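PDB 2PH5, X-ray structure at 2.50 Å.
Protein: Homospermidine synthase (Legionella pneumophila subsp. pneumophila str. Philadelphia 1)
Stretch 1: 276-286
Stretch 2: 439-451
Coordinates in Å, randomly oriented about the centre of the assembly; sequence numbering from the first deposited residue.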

ATOM      1  N   VAL A 276       3.282 -10.175   8.625  1.00 22.65           N
ATOM      2  CA  VAL A 276       2.938 -11.346   9.415  1.00 19.79           C
ATOM      3  C   VAL A 276       1.422 -11.507   9.392  1.00 20.50           C
ATOM      4  O   VAL A 276       0.681 -10.524   9.331  1.00 21.78           O
ATOM      5  N   ARG A 277       0.979 -12.758   9.434  1.00 18.62           N
ATOM      6  CA  ARG A 277      -0.434 -13.107   9.420  1.00 18.01           C
ATOM      7  C   ARG A 277      -1.000 -13.065  10.840  1.00 19.78           C
ATOM      8  O   ARG A 277      -0.553 -13.810  11.704  1.00 20.28           O
ATOM      9  N   SER A 278      -1.978 -12.201  11.081  1.00 19.67           N
ATOM     10  CA  SER A 278      -2.576 -12.107  12.398  1.00 19.43           C
ATOM     11  C   SER A 278      -4.101 -12.012  12.299  1.00 21.92           C
ATOM     12  O   SER A 278      -4.679 -12.242  11.232  1.00 22.98           O
ATOM     13  N   TRP A 279      -4.761 -11.661  13.398  1.00 23.25           N
ATOM     14  CA  TRP A 279      -6.215 -11.600  13.389  1.00 23.15           C
ATOM     15  C   TRP A 279      -6.782 -10.511  14.281  1.00 25.66           C
ATOM     16  O   TRP A 279      -6.242 -10.220  15.349  1.00 26.03           O
ATOM     17  N   THR A 280      -7.901  -9.942  13.842  1.00 26.63           N
ATOM     18  CA  THR A 280      -8.584  -8.883  14.570  1.00 29.24           C
ATOM     19  C   THR A 280     -10.084  -9.215  14.507  1.00 30.79           C
ATOM     20  O   THR A 280     -10.567  -9.723  13.502  1.00 32.16           O
ATOM     21  N   PRO A 281     -10.835  -8.939  15.585  1.00 32.50           N
ATOM     22  CA  PRO A 281     -12.276  -9.245  15.587  1.00 31.33           C
ATOM     23  C   PRO A 281     -13.148  -8.555  14.529  1.00 31.30           C
ATOM     24  O   PRO A 281     -13.900  -9.222  13.817  1.00 30.51           O
ATOM     25  N   THR A 282     -13.040  -7.237  14.408  1.00 32.20           N
ATOM     26  CA  THR A 282     -13.836  -6.494  13.432  1.00 32.54           C
ATOM     27  C   THR A 282     -13.623  -6.916  11.973  1.00 32.75           C
ATOM     28  O   THR A 282     -14.591  -7.223  11.273  1.00 31.23           O
ATOM     29  N   LEU A 283     -12.379  -6.916  11.498  1.00 34.03           N
ATOM     30  CA  LEU A 283     -12.128  -7.334  10.115  1.00 35.81           C
ATOM     31  C   LEU A 283     -11.685  -8.786   9.961  1.00 36.15           C
ATOM     32  O   LEU A 283     -11.986  -9.423   8.949  1.00 36.90           O
ATOM     33  N   GLY A 284     -10.978  -9.315  10.955  1.00 35.02           N
ATOM     34  CA  GLY A 284     -10.531 -10.698  10.873  1.00 34.06           C
ATOM     35  C   GLY A 284      -9.096 -10.846  10.402  1.00 32.99           C
ATOM     36  O   GLY A 284      -8.276  -9.948  10.607  1.00 33.16           O
ATOM     37  N   ALA A 285      -8.802 -11.981   9.769  1.00 31.13           N
ATOM     38  CA  ALA A 285      -7.470 -12.291   9.248  1.00 29.08           C
ATOM     39  C   ALA A 285      -6.937 -11.138   8.417  1.00 28.32           C
ATOM     40  O   ALA A 285      -7.668 -10.562   7.619  1.00 30.33           O
ATOM     41  N   PHE A 286      -5.663 -10.807   8.595  1.00 27.19           N
ATOM     42  CA  PHE A 286      -5.064  -9.728   7.823  1.00 26.83           C
ATOM     43  C   PHE A 286      -3.549  -9.861   7.819  1.00 25.78           C
ATOM     44  O   PHE A 286      -2.994 -10.728   8.492  1.00 24.69           O
ATOM     45  N   GLY A 439     -12.992  -9.903  25.011  1.00 30.55           N
ATOM     46  CA  GLY A 439     -12.288 -10.996  24.363  1.00 28.85           C
ATOM     47  C   GLY A 439     -13.093 -11.634  23.247  1.00 28.70           C
ATOM     48  O   GLY A 439     -14.323 -11.590  23.240  1.00 28.49           O
ATOM     49  N   TYR A 440     -12.391 -12.221  22.287  1.00 29.30           N
ATOM     50  CA  TYR A 440     -13.035 -12.867  21.160  1.00 29.17           C
ATOM     51  C   TYR A 440     -12.254 -14.114  20.768  1.00 30.20           C
ATOM     52  O   TYR A 440     -11.036 -14.067  20.563  1.00 29.42           O
ATOM     53  N   TYR A 441     -12.971 -15.227  20.676  1.00 31.61           N
ATOM     54  CA  TYR A 441     -12.397 -16.506  20.290  1.00 31.58           C
ATOM     55  C   TYR A 441     -12.589 -16.655  18.786  1.00 32.19           C
ATOM     56  O   TYR A 441     -13.521 -16.087  18.215  1.00 33.95           O
ATOM     57  N   THR A 442     -11.704 -17.406  18.145  1.00 31.15           N
ATOM     58  CA  THR A 442     -11.820 -17.642  16.714  1.00 31.37           C
ATOM     59  C   THR A 442     -11.120 -18.922  16.311  1.00 32.30           C
ATOM     60  O   THR A 442     -10.116 -19.302  16.906  1.00 32.88           O
ATOM     61  N   ASP A 443     -11.664 -19.572  15.288  1.00 34.06           N
ATOM     62  CA  ASP A 443     -11.117 -20.816  14.761  1.00 34.30           C
ATOM     63  C   ASP A 443     -10.085 -20.526  13.682  1.00 32.01           C
ATOM     64  O   ASP A 443      -9.627 -21.429  12.982  1.00 33.46           O
ATOM     65  N   TRP A 444      -9.726 -19.259  13.544  1.00 29.32           N
ATOM     66  CA  TRP A 444      -8.747 -18.852  12.544  1.00 26.90           C
ATOM     67  C   TRP A 444      -7.328 -19.307  12.888  1.00 26.49           C
ATOM     68  O   TRP A 444      -6.957 -19.381  14.060  1.00 25.22           O
ATOM     69  N   THR A 445      -6.543 -19.607  11.858  1.00 24.43           N
ATOM     70  CA  THR A 445      -5.137 -19.960  12.027  1.00 26.73           C
ATOM     71  C   THR A 445      -4.475 -19.498  10.740  1.00 27.01           C
ATOM     72  O   THR A 445      -5.142 -19.341   9.725  1.00 26.77           O
ATOM     73  N   PRO A 446      -3.156 -19.263  10.764  1.00 28.58           N
ATOM     74  CA  PRO A 446      -2.475 -18.816   9.541  1.00 28.71           C
ATOM     75  C   PRO A 446      -2.401 -19.909   8.487  1.00 28.73           C
ATOM     76  O   PRO A 446      -1.804 -19.724   7.429  1.00 28.21           O
ATOM     77  N   LEU A 447      -3.027 -21.041   8.784  1.00 31.58           N
ATOM     78  CA  LEU A 447      -3.014 -22.180   7.873  1.00 35.47           C
ATOM     79  C   LEU A 447      -4.263 -22.304   7.000  1.00 38.70           C
ATOM     80  O   LEU A 447      -4.230 -22.961   5.961  1.00 39.42           O
ATOM     81  N   LYS A 448      -5.360 -21.677   7.406  1.00 42.17           N
ATOM     82  CA  LYS A 448      -6.574 -21.768   6.613  1.00 46.90           C
ATOM     83  C   LYS A 448      -6.830 -20.539   5.755  1.00 48.40           C
ATOM     84  O   LYS A 448      -6.140 -19.525   5.883  1.00 48.55           O
ATOM     85  N   ASN A 449      -7.826 -20.650   4.877  1.00 50.33           N
ATOM     86  CA  ASN A 449      -8.204 -19.587   3.945  1.00 51.89           C
ATOM     87  C   ASN A 449      -7.023 -19.269   3.044  1.00 52.87           C
ATOM     88  O   ASN A 449      -6.993 -18.237   2.374  1.00 52.69           O
ATOM     89  N   ARG A 450      -6.050 -20.175   3.042  1.00 53.31           N
ATOM     90  CA  ARG A 450      -4.856 -20.028   2.228  1.00 55.29           C
ATOM     91  C   ARG A 450      -5.207 -20.040   0.757  1.00 57.89           C
ATOM     92  O   ARG A 450      -6.231 -20.591   0.350  1.00 59.68           O
ATOM     93  N   GLY A 451      -4.341 -19.436  -0.046  1.00 60.53           N
ATOM     94  CA  GLY A 451      -4.571 -19.401  -1.475  1.00 62.67           C
ATOM     95  C   GLY A 451      -3.894 -20.574  -2.147  1.00 64.13           C
ATOM     96  O   GLY A 451      -3.236 -21.391  -1.493  1.00 63.51           O
TER

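Two segments far apart in sequence can pack together without a hydrogen bond between them, and homospermidine synthase offers a compact example. The contact buries some 540 Å², mostly through side chains, with Trp279, Trp444 and Arg277 covering the most surface.

Both tryptophans point toward the opposing stretch with chi1 in t and chi2 near 90°, yet they do not stack squarely. Their five-membered rings lie near parallel, at 28°, but are slid apart, with centroids 5.1 Å from each other. With the rings offset in this way, CB of Trp279 sits over the face of the Trp444 six-membered ring, 3.9 Å from its centroid, a CH-pi contact. Trp279 receives a similar contact in turn: Thr442, chi1 t, places CG2 3.8 Å from the centroid of the Trp279 six-membered ring, almost on the ring normal, while Tyr440 CB meets the ring edge at Trp279 CH2, 4.1 Å away. The motif recurs where Pro281 CB lies over the Tyr440 ring (chi1 m), 3.8 Å from its centroid. Ala285 CB closes on Trp444 NE1 at 3.5 Å, and the backbone O of Arg277 approaches the edge of the same indole at Trp444 CH2, 3.8 Å away. Within its own stretch, Thr442 OG1 accepts a hydrogen bond from Trp444 N (3.0 Å), tying together two residues that both pack against Trp279.

Arg277 extends along its chain (m, t, t), bringing CD to 4.0 Å from Pro446 CB. Its guanidinium lies face to face with that of Arg450, NH2 of Arg277 being 2.8 Å from NH2 of Arg450. These are two donors of like charge, so the approach is no hydrogen bond; both NH2 groups find hydrogen-bond partners elsewhere in the structure. Arg450 NE also donates to Pro446 O (3.0 Å), which helps hold its side chain beside Arg277.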

ATOM      1  CB  VAL A 276       3.409 -11.208  10.877  1.00 20.09           C
ATOM      2  CG1 VAL A 276       4.897 -11.545  10.995  1.00 18.78           C
ATOM      3  CG2 VAL A 276       3.148  -9.799  11.355  1.00 19.42           C
ATOM      4  CB  ARG A 277      -0.616 -14.519   8.854  1.00 17.16           C
ATOM      5  CG  ARG A 277      -0.214 -14.679   7.393  1.00 16.19           C
ATOM      6  CD  ARG A 277      -0.404 -16.110   6.892  1.00 14.24           C
ATOM      7  NE  ARG A 277      -0.179 -16.201   5.451  1.00 17.63           N
ATOM      8  CZ  ARG A 277       1.005 -16.395   4.876  1.00 19.21           C
ATOM      9  NH1 ARG A 277       2.097 -16.537   5.618  1.00 21.85           N
ATOM     10  NH2 ARG A 277       1.106 -16.418   3.554  1.00 13.31           N
ATOM     11  CB  SER A 278      -1.993 -10.909  13.151  1.00 18.47           C
ATOM     12  OG  SER A 278      -2.354 -10.920  14.512  1.00 10.51           O
ATOM     13  CB  TRP A 279      -6.777 -12.947  13.835  1.00 23.13           C
ATOM     14  CG  TRP A 279      -8.254 -13.046  13.727  1.00 24.18           C
ATOM     15  CD1 TRP A 279      -8.963 -13.457  12.642  1.00 23.53           C
ATOM     16  CD2 TRP A 279      -9.213 -12.748  14.748  1.00 23.16           C
ATOM     17  NE1 TRP A 279     -10.307 -13.443  12.918  1.00 25.64           N
ATOM     18  CE2 TRP A 279     -10.492 -13.011  14.206  1.00 24.78           C
ATOM     19  CE3 TRP A 279      -9.117 -12.284  16.068  1.00 22.31           C
ATOM     20  CZ2 TRP A 279     -11.672 -12.830  14.940  1.00 23.48           C
ATOM     21  CZ3 TRP A 279     -10.288 -12.104  16.795  1.00 23.49           C
ATOM     22  CH2 TRP A 279     -11.550 -12.379  16.227  1.00 22.82           C
ATOM     23  CB  THR A 280      -8.280  -7.509  13.913  1.00 30.63           C
ATOM     24  OG1 THR A 280      -8.282  -6.487  14.911  1.00 31.84           O
ATOM     25  CG2 THR A 280      -9.314  -7.174  12.838  1.00 33.51           C
ATOM     26  CB  PRO A 281     -12.699  -8.927  17.027  1.00 31.45           C
ATOM     27  CG  PRO A 281     -11.689  -7.905  17.478  1.00 31.53           C
ATOM     28  CD  PRO A 281     -10.396  -8.403  16.888  1.00 31.30           C
ATOM     29  CB  THR A 282     -13.580  -4.988  13.554  1.00 33.12           C
ATOM     30  OG1 THR A 282     -13.886  -4.563  14.886  1.00 34.78           O
ATOM     31  CG2 THR A 282     -14.450  -4.220  12.578  1.00 34.29           C
ATOM     32  CB  LEU A 283     -11.108  -6.418   9.429  1.00 35.53           C
ATOM     33  CG  LEU A 283     -11.711  -5.152   8.811  1.00 35.91           C
ATOM     34  CD1 LEU A 283     -12.949  -5.527   7.994  1.00 33.20           C
ATOM     35  CD2 LEU A 283     -12.087  -4.173   9.909  1.00 39.31           C
ATOM     36  CB  ALA A 285      -7.527 -13.544   8.388  1.00 24.17           C
ATOM     37  CB  PHE A 286      -5.450  -8.365   8.416  1.00 26.96           C
ATOM     38  CG  PHE A 286      -4.771  -8.062   9.722  1.00 27.77           C
ATOM     39  CD1 PHE A 286      -5.140  -8.734  10.887  1.00 29.61           C
ATOM     40  CD2 PHE A 286      -3.735  -7.133   9.782  1.00 28.37           C
ATOM     41  CE1 PHE A 286      -4.488  -8.490  12.097  1.00 29.45           C
ATOM     42  CE2 PHE A 286      -3.070  -6.876  10.987  1.00 30.22           C
ATOM     43  CZ  PHE A 286      -3.450  -7.560  12.150  1.00 29.71           C
ATOM     44  CB  TYR A 440     -13.100 -11.925  19.958  1.00 27.55           C
ATOM     45  CG  TYR A 440     -13.700 -10.573  20.247  1.00 29.03           C
ATOM     46  CD1 TYR A 440     -12.946  -9.569  20.854  1.00 28.19           C
ATOM     47  CD2 TYR A 440     -15.017 -10.286  19.882  1.00 29.24           C
ATOM     48  CE1 TYR A 440     -13.482  -8.307  21.084  1.00 28.36           C
ATOM     49  CE2 TYR A 440     -15.566  -9.031  20.105  1.00 30.17           C
ATOM     50  CZ  TYR A 440     -14.791  -8.042  20.705  1.00 31.92           C
ATOM     51  OH  TYR A 440     -15.324  -6.787  20.902  1.00 34.74           O
ATOM     52  CB  TYR A 441     -13.125 -17.647  21.010  1.00 31.87           C
ATOM     53  CG  TYR A 441     -12.645 -17.902  22.418  1.00 33.06           C
ATOM     54  CD1 TYR A 441     -11.409 -18.500  22.649  1.00 33.51           C
ATOM     55  CD2 TYR A 441     -13.405 -17.515  23.522  1.00 33.57           C
ATOM     56  CE1 TYR A 441     -10.934 -18.705  23.941  1.00 32.24           C
ATOM     57  CE2 TYR A 441     -12.938 -17.715  24.825  1.00 32.48           C
ATOM     58  CZ  TYR A 441     -11.699 -18.308  25.022  1.00 33.14           C
ATOM     59  OH  TYR A 441     -11.211 -18.483  26.297  1.00 35.19           O
ATOM     60  CB  THR A 442     -11.218 -16.503  15.874  1.00 30.53           C
ATOM     61  OG1 THR A 442     -11.231 -16.889  14.496  1.00 27.80           O
ATOM     62  CG2 THR A 442      -9.783 -16.221  16.292  1.00 31.09           C
ATOM     63  CB  ASP A 443     -12.237 -21.691  14.175  1.00 36.42           C
ATOM     64  CG  ASP A 443     -13.012 -20.994  13.059  1.00 40.04           C
ATOM     65  OD1 ASP A 443     -13.926 -21.623  12.490  1.00 44.04           O
ATOM     66  OD2 ASP A 443     -12.717 -19.819  12.751  1.00 40.91           O
ATOM     67  CB  TRP A 444      -8.725 -17.327  12.430  1.00 25.04           C
ATOM     68  CG  TRP A 444      -7.494 -16.817  11.733  1.00 26.03           C
ATOM     69  CD1 TRP A 444      -7.341 -16.613  10.394  1.00 25.03           C
ATOM     70  CD2 TRP A 444      -6.220 -16.514  12.332  1.00 24.87           C
ATOM     71  NE1 TRP A 444      -6.056 -16.205  10.119  1.00 25.44           N
ATOM     72  CE2 TRP A 444      -5.348 -16.137  11.289  1.00 23.11           C
ATOM     73  CE3 TRP A 444      -5.732 -16.531  13.648  1.00 26.21           C
ATOM     74  CZ2 TRP A 444      -4.013 -15.776  11.518  1.00 23.50           C
ATOM     75  CZ3 TRP A 444      -4.398 -16.172  13.875  1.00 26.21           C
ATOM     76  CH2 TRP A 444      -3.558 -15.800  12.812  1.00 24.27           C
ATOM     77  CB  THR A 445      -4.879 -21.480  12.173  1.00 26.39           C
ATOM     78  OG1 THR A 445      -4.619 -22.040  10.880  1.00 25.48           O
ATOM     79  CG2 THR A 445      -6.069 -22.177  12.799  1.00 24.76           C
ATOM     80  CB  PRO A 446      -1.093 -18.402  10.044  1.00 26.66           C
ATOM     81  CG  PRO A 446      -0.875 -19.301  11.208  1.00 29.18           C
ATOM     82  CD  PRO A 446      -2.225 -19.292  11.908  1.00 28.96           C
ATOM     83  CB  LEU A 447      -2.804 -23.469   8.667  1.00 31.62           C
ATOM     84  CG  LEU A 447      -1.532 -24.265   8.382  1.00 32.19           C
ATOM     85  CD1 LEU A 447      -0.330 -23.353   8.289  1.00 32.58           C
ATOM     86  CD2 LEU A 447      -1.338 -25.298   9.492  1.00 32.59           C
ATOM     87  CB  LYS A 448      -7.780 -22.056   7.510  1.00 48.34           C
ATOM     88  CG  LYS A 448      -7.881 -21.190   8.732  1.00 49.22           C
ATOM     89  CD  LYS A 448      -8.277 -22.040   9.929  1.00 52.80           C
ATOM     90  CE  LYS A 448      -9.547 -22.838   9.666  1.00 52.17           C
ATOM     91  NZ  LYS A 448      -9.805 -23.801  10.774  1.00 52.99           N
ATOM     92  CB  ASN A 449      -8.641 -18.325   4.685  1.00 52.73           C
ATOM     93  CG  ASN A 449      -9.842 -18.562   5.573  1.00 54.60           C
ATOM     94  OD1 ASN A 449     -10.864 -19.089   5.128  1.00 55.20           O
ATOM     95  ND2 ASN A 449      -9.728 -18.167   6.841  1.00 54.76           N
ATOM     96  CB  ARG A 450      -3.878 -21.166   2.517  1.00 53.80           C
ATOM     97  CG  ARG A 450      -3.065 -20.997   3.790  1.00 51.15           C
ATOM     98  CD  ARG A 450      -1.915 -20.037   3.575  1.00 47.16           C
ATOM     99  NE  ARG A 450      -0.927 -20.160   4.635  1.00 46.45           N
ATOM    100  CZ  ARG A 450       0.330 -19.748   4.528  1.00 43.93           C
ATOM    101  NH1 ARG A 450       1.171 -19.897   5.537  1.00 45.38           N
ATOM    102  NH2 ARG A 450       0.756 -19.196   3.407  1.00 45.27           N
TER